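Local structure of glutamate--tRNA ligase (Elizabethkingia anophelis, 6B1Z) at residues E10-R15 and K222-I227; G43-L48 and P77-K82. The protein probably attaches glutamate to its cognate tRNA in an ATP-dependent reaction, as a class I glutamyl-tRNA synthetase. All blocks are in the same frame, centred on the assembly; numbering follows the deposited sequence.

Interaction 1 (E10-R15 and K222-I227); sequences EKVRVR and KITHVI. With FMT (formic acid), chain C.
T224 and R13 hold together the first strand of the class I synthetase Rossmann-type catalytic domain, 13-16, and strand 225-229; residues 13-15 and 225-227 run roughly parallel, 28° apart. The T224 hydroxyl stands between its own backbone N and carbonyl carbon (chi1 62°), where OG1 accepts a nearly straight bond from R13 N at 3.0 Å. That oxygen also lies in the plane of the H225 ring, 2.7 Å from ND1, and this bond helps set how the imidazole is turned, with F38 packed against it. The T224 backbone N returns a bond to R13 O at 2.9 Å, in the carbonyl plane. V12 crosses T224 at about a right angle, its CG1 facing OG1. I223 and R15 also cross at about a right angle, CG2 of the isoleucine touching R15 CD at 3.9 Å. Farther along, a water joins R15 N, I227 N and H225 O. The R15 guanidinium has V226 CG1 over one face, offset toward its rim, while NE is salt-bridged to D218. The guanidinium edge holds a formic acid, also bonded by R228 and probably from the crystallisation liquor, with NH1 donating to O1 and NH2 to O2, each at 2.9 Å.

Interaction 2 (G43-L48 and P77-K82); sequences GGDFIL and PDESPK
F46 and D78 grip each other twice, and the close fit of this contact starts from that exchange. D78 N donates to F46 O at 2.8 Å, nearly along the C=O axis, while F46 N donates to D78 OD2 at 2.9 Å. The carboxylate uses its anti lone pair, away from OD1; chi1 of -62° sets CG beside the D78 backbone N, and OD2 beyond it meets F46 N. E79 N adds only a weak bond to F46 O. One step on, L48 N meets E79 O at 2.8 Å in a bond bent by only a few degrees. The apolar side is also closely packed: P77 CG lies 3.7 Å from L48 CB, and the proline ring runs alongside the F46 side chain, pointing the same way, with P77 CA 3.7 Å from F46 CD2. L70 of helix 62-73 packs against P77, and M67 of that helix against L48. The arrangement is a single beta bridge, I47 with E79, by which an irregular segment after helix 62-73 borders strand 45-48 of the parallel Rossmann-type sheet. I47 and E79 extend side by side, and OE1 comes to 3.4 Å from I47 CG1; Y90 OH also bonds to this oxygen. Toward the partly exposed D45 the fit slackens. Here D45 OD2 and E79 OE2 stand 4.3 Å apart, a like-charge approach probably eased by the neighbouring R13. D78 OD2 has a second partner in K40. At the other end, P81 is partly exposed and approaches the strand through CD, 3.8 Å from L48 O, a buried carbonyl oxygen with no hydrogen-bonding partner in the model.

Overall arrangement
Interactions 1 and 2 share one parallel sheet: strands 13-16 and 45-48 are neighbours in it, and each contact sets a further segment beside one of them. Interaction 2 is the more buried, its apolar packing reaching helix 62-73, whereas interaction 1 is only partly buried, with exposed lysines at its margin. Both have direct backbone bonds; interaction 1 adds a threonine hydroxyl and waters, interaction 2 an aspartate carboxylate. Their centres are 11 Å apart, and R13 joins them: its NH1 forms salt bridges to E79 OE2 at 2.8 Å and D45 OD2 at 2.9 Å, while NE bonds to M221 O.

Interaction 1 (E10-R15 and K222-I227)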
loop_
_atom_site.group_PDB
_atom_site.type_symbol
_atom_site.label_atom_id
_atom_site.label_comp_id
_atom_site.label_asym_id
_atom_site.label_seq_id
_atom_site.Cartn_x
_atom_site.Cartn_y
_atom_site.Cartn_z
ATOM N N GLU A 10 -1.749 -30.262 -7.817
ATOM C CA GLU A 10 -2.270 -29.991 -6.482
ATOM C C GLU A 10 -1.546 -28.810 -5.839
ATOM O O GLU A 10 -2.111 -28.106 -4.998
ATOM C CB GLU A 10 -2.143 -31.231 -5.594
ATOM N N LYS A 11 -0.292 -28.601 -6.238
ATOM C CA LYS A 11 0.519 -27.543 -5.649
ATOM C C LYS A 11 0.007 -26.184 -6.110
ATOM O O LYS A 11 0.016 -25.886 -7.310
ATOM C CB LYS A 11 1.984 -27.714 -6.036
ATOM C CG LYS A 11 2.961 -26.848 -5.236
ATOM C CD LYS A 11 3.466 -27.592 -4.004
ATOM C CE LYS A 11 4.944 -27.327 -3.747
ATOM N NZ LYS A 11 5.192 -25.970 -3.179
ATOM N N VAL A 12 -0.432 -25.364 -5.158
ATOM C CA VAL A 12 -0.899 -24.017 -5.468
ATOM C C VAL A 12 0.273 -23.166 -5.944
ATOM O O VAL A 12 1.358 -23.175 -5.348
ATOM C CB VAL A 12 -1.585 -23.403 -4.239
ATOM C CG1 VAL A 12 -1.743 -21.911 -4.381
ATOM C CG2 VAL A 12 -2.931 -24.093 -4.012
ATOM N N ARG A 13 0.063 -22.428 -7.033
ATOM C CA ARG A 13 1.052 -21.476 -7.534
ATOM C C ARG A 13 0.334 -20.192 -7.920
ATOM O O ARG A 13 -0.577 -20.219 -8.756
ATOM C CB ARG A 13 1.819 -22.062 -8.728
ATOM C CG ARG A 13 2.703 -23.247 -8.345
ATOM C CD ARG A 13 3.380 -23.900 -9.532
ATOM N NE ARG A 13 4.149 -22.960 -10.345
ATOM C CZ ARG A 13 5.343 -22.458 -10.026
ATOM N NH1 ARG A 13 5.943 -22.768 -8.872
ATOM N NH2 ARG A 13 5.929 -21.608 -10.860
ATOM N N VAL A 14 0.723 -19.086 -7.294
ATOM C CA VAL A 14 0.139 -17.772 -7.550
ATOM C C VAL A 14 1.250 -16.843 -8.017
ATOM O O VAL A 14 2.431 -17.089 -7.776
ATOM C CB VAL A 14 -0.557 -17.189 -6.299
ATOM C CG1 VAL A 14 -1.698 -18.098 -5.848
ATOM C CG2 VAL A 14 0.468 -16.978 -5.173
ATOM N N ARG A 15 0.870 -15.749 -8.675
ATOM C CA ARG A 15 1.882 -14.784 -9.088
ATOM C C ARG A 15 1.393 -13.353 -8.918
ATOM O O ARG A 15 0.244 -13.018 -9.219
ATOM C CB ARG A 15 2.344 -15.016 -10.547
ATOM C CG ARG A 15 1.432 -14.443 -11.655
ATOM C CD ARG A 15 0.018 -15.025 -11.646
ATOM N NE ARG A 15 -0.715 -14.645 -12.853
ATOM C CZ ARG A 15 -1.383 -13.507 -13.017
ATOM N NH1 ARG A 15 -1.443 -12.608 -12.037
ATOM N NH2 ARG A 15 -2.003 -13.267 -14.174
ATOM N N LYS A 222 2.688 -22.683 -14.793
ATOM C CA LYS A 222 1.829 -23.616 -14.064
ATOM C C LYS A 222 1.097 -22.916 -12.920
ATOM O O LYS A 222 0.942 -23.460 -11.823
ATOM C CB LYS A 222 2.622 -24.836 -13.572
ATOM C CG LYS A 222 3.303 -25.592 -14.744
ATOM C CD LYS A 222 3.682 -27.010 -14.378
ATOM C CE LYS A 222 4.496 -27.659 -15.493
ATOM N NZ LYS A 222 3.769 -27.690 -16.796
ATOM N N ILE A 223 0.637 -21.695 -13.194
ATOM C CA ILE A 223 -0.162 -20.938 -12.233
ATOM C C ILE A 223 -1.519 -21.612 -12.054
ATOM O O ILE A 223 -2.179 -21.998 -13.030
ATOM C CB ILE A 223 -0.322 -19.487 -12.706
ATOM C CG1 ILE A 223 1.048 -18.803 -12.808
ATOM C CG2 ILE A 223 -1.270 -18.701 -11.782
ATOM C CD1 ILE A 223 1.860 -18.831 -11.508
ATOM N N THR A 224 -1.944 -21.756 -10.798
ATOM C CA THR A 224 -3.233 -22.379 -10.495
ATOM C C THR A 224 -4.329 -21.378 -10.145
ATOM O O THR A 224 -5.512 -21.664 -10.381
ATOM C CB THR A 224 -3.086 -23.370 -9.335
ATOM O OG1 THR A 224 -2.669 -22.683 -8.149
ATOM C CG2 THR A 224 -2.071 -24.469 -9.670
ATOM N N HIS A 225 -3.972 -20.235 -9.563
ATOM C CA HIS A 225 -4.947 -19.258 -9.091
ATOM C C HIS A 225 -4.445 -17.875 -9.453
ATOM O O HIS A 225 -3.350 -17.480 -9.021
ATOM C CB HIS A 225 -5.161 -19.355 -7.575
ATOM C CG HIS A 225 -5.757 -20.649 -7.122
ATOM N ND1 HIS A 225 -5.031 -21.818 -7.054
ATOM C CD2 HIS A 225 -7.008 -20.956 -6.702
ATOM C CE1 HIS A 225 -5.809 -22.791 -6.614
ATOM N NE2 HIS A 225 -7.012 -22.291 -6.384
ATOM N N VAL A 226 -5.240 -17.147 -10.230
ATOM C CA VAL A 226 -4.940 -15.774 -10.623
ATOM C C VAL A 226 -5.757 -14.862 -9.717
ATOM O O VAL A 226 -6.984 -14.801 -9.837
ATOM C CB VAL A 226 -5.268 -15.533 -12.104
ATOM C CG1 VAL A 226 -5.162 -14.060 -12.461
ATOM C CG2 VAL A 226 -4.346 -16.367 -12.978
ATOM N N ILE A 227 -5.075 -14.154 -8.820
ATOM C CA ILE A 227 -5.686 -13.222 -7.880
ATOM C C ILE A 227 -5.313 -11.825 -8.336
ATOM O O ILE A 227 -4.124 -11.503 -8.422
ATOM C CB ILE A 227 -5.206 -13.468 -6.445
ATOM C CG1 ILE A 227 -5.492 -14.906 -6.000
ATOM C CG2 ILE A 227 -5.844 -12.445 -5.501
ATOM C CD1 ILE A 227 -4.843 -15.320 -4.663
HETATM C C FMT C . -3.123 -10.039 -14.089
HETATM O O1 FMT C . -2.826 -10.205 -12.900
HETATM O O2 FMT C . -3.560 -10.935 -14.829
HETATM O O HOH W 1 0.768 -26.066 -10.633
HETATM O O HOH W 2 -2.114 -15.009 -8.560
#

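Interaction 2 (G43-L48 and P77-K82)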
loop_
_atom_site.group_PDB
_atom_site.type_symbol
_atom_site.label_atom_id
_atom_site.label_comp_id
_atom_site.label_asym_id
_atom_site.label_seq_id
_atom_site.Cartn_x
_atom_site.Cartn_y
_atom_site.Cartn_z
ATOM N N GLY A 43 0.704 -24.102 1.419
ATOM C CA GLY A 43 1.997 -24.723 1.187
ATOM C C GLY A 43 2.470 -24.639 -0.247
ATOM O O GLY A 43 3.144 -25.557 -0.728
ATOM N N GLY A 44 2.113 -23.564 -0.951
ATOM C CA GLY A 44 2.435 -23.396 -2.346
ATOM C C GLY A 44 3.446 -22.293 -2.582
ATOM O O GLY A 44 4.120 -21.817 -1.658
ATOM N N ASP A 45 3.528 -21.856 -3.838
ATOM C CA ASP A 45 4.593 -20.983 -4.328
ATOM C C ASP A 45 4.070 -19.601 -4.702
ATOM O O ASP A 45 2.996 -19.470 -5.299
ATOM C CB ASP A 45 5.270 -21.595 -5.558
ATOM C CG ASP A 45 5.715 -23.028 -5.334
ATOM O OD1 ASP A 45 6.247 -23.320 -4.240
ATOM O OD2 ASP A 45 5.548 -23.865 -6.253
ATOM N N PHE A 46 4.861 -18.577 -4.388
ATOM C CA PHE A 46 4.547 -17.180 -4.672
ATOM C C PHE A 46 5.575 -16.666 -5.676
ATOM O O PHE A 46 6.769 -16.604 -5.365
ATOM C CB PHE A 46 4.549 -16.382 -3.359
ATOM C CG PHE A 46 4.421 -14.881 -3.510
ATOM C CD1 PHE A 46 3.378 -14.316 -4.218
ATOM C CD2 PHE A 46 5.309 -14.035 -2.840
ATOM C CE1 PHE A 46 3.251 -12.926 -4.322
ATOM C CE2 PHE A 46 5.182 -12.648 -2.941
ATOM C CZ PHE A 46 4.149 -12.103 -3.675
ATOM N N ILE A 47 5.114 -16.330 -6.877
ATOM C CA ILE A 47 5.959 -15.953 -8.007
ATOM C C ILE A 47 5.824 -14.454 -8.234
ATOM O O ILE A 47 4.718 -13.907 -8.164
ATOM C CB ILE A 47 5.552 -16.732 -9.281
ATOM C CG1 ILE A 47 6.014 -18.192 -9.231
ATOM C CG2 ILE A 47 6.112 -16.073 -10.558
ATOM C CD1 ILE A 47 5.230 -19.105 -8.338
ATOM N N LEU A 48 6.943 -13.781 -8.508
ATOM C CA LEU A 48 6.919 -12.400 -8.991
ATOM C C LEU A 48 7.301 -12.403 -10.463
ATOM O O LEU A 48 8.398 -12.853 -10.822
ATOM C CB LEU A 48 7.890 -11.516 -8.195
ATOM C CG LEU A 48 8.045 -10.086 -8.733
ATOM C CD1 LEU A 48 6.750 -9.272 -8.572
ATOM C CD2 LEU A 48 9.188 -9.395 -7.980
ATOM N N PRO A 77 9.296 -13.222 -2.700
ATOM C CA PRO A 77 8.866 -14.232 -3.669
ATOM C C PRO A 77 9.746 -15.475 -3.652
ATOM O O PRO A 77 10.960 -15.411 -3.441
ATOM C CB PRO A 77 8.977 -13.500 -5.012
ATOM C CG PRO A 77 8.913 -12.039 -4.654
ATOM C CD PRO A 77 9.595 -11.929 -3.337
ATOM N N ASP A 78 9.109 -16.614 -3.916
ATOM C CA ASP A 78 9.836 -17.872 -4.077
ATOM C C ASP A 78 10.541 -17.955 -5.426
ATOM O O ASP A 78 11.576 -18.629 -5.548
ATOM C CB ASP A 78 8.859 -19.045 -3.939
ATOM C CG ASP A 78 8.200 -19.097 -2.578
ATOM O OD1 ASP A 78 8.935 -19.121 -1.564
ATOM O OD2 ASP A 78 6.954 -19.091 -2.514
ATOM N N GLU A 79 9.979 -17.302 -6.441
ATOM C CA GLU A 79 10.508 -17.254 -7.799
ATOM C C GLU A 79 10.388 -15.813 -8.269
ATOM O O GLU A 79 9.351 -15.187 -8.047
ATOM C CB GLU A 79 9.731 -18.195 -8.734
ATOM C CG GLU A 79 9.776 -19.651 -8.269
ATOM C CD GLU A 79 8.859 -20.580 -9.039
ATOM O OE1 GLU A 79 8.515 -20.305 -10.217
ATOM O OE2 GLU A 79 8.491 -21.625 -8.448
ATOM N N SER A 80 11.458 -15.278 -8.875
ATOM C CA SER A 80 11.511 -13.866 -9.249
ATOM C C SER A 80 12.762 -13.620 -10.081
ATOM O O SER A 80 13.635 -14.493 -10.156
ATOM C CB SER A 80 11.532 -12.973 -8.001
ATOM O OG SER A 80 12.754 -13.155 -7.306
ATOM N N PRO A 81 12.914 -12.445 -10.694
ATOM C CA PRO A 81 14.208 -12.155 -11.340
ATOM C C PRO A 81 15.375 -12.194 -10.365
ATOM O O PRO A 81 16.469 -12.646 -10.727
ATOM C CB PRO A 81 13.990 -10.757 -11.940
ATOM C CG PRO A 81 12.520 -10.656 -12.143
ATOM C CD PRO A 81 11.894 -11.416 -10.996
ATOM N N LYS A 82 15.171 -11.748 -9.120
ATOM C CA LYS A 82 16.272 -11.722 -8.157
ATOM C C LYS A 82 16.622 -13.124 -7.672
ATOM O O LYS A 82 17.801 -13.440 -7.462
ATOM C CB LYS A 82 15.904 -10.820 -6.972
ATOM C CG LYS A 82 16.969 -10.636 -5.913
ATOM C CD LYS A 82 16.539 -9.533 -4.945
ATOM C CE LYS A 82 17.615 -9.208 -3.920
ATOM N NZ LYS A 82 17.232 -8.009 -3.109
#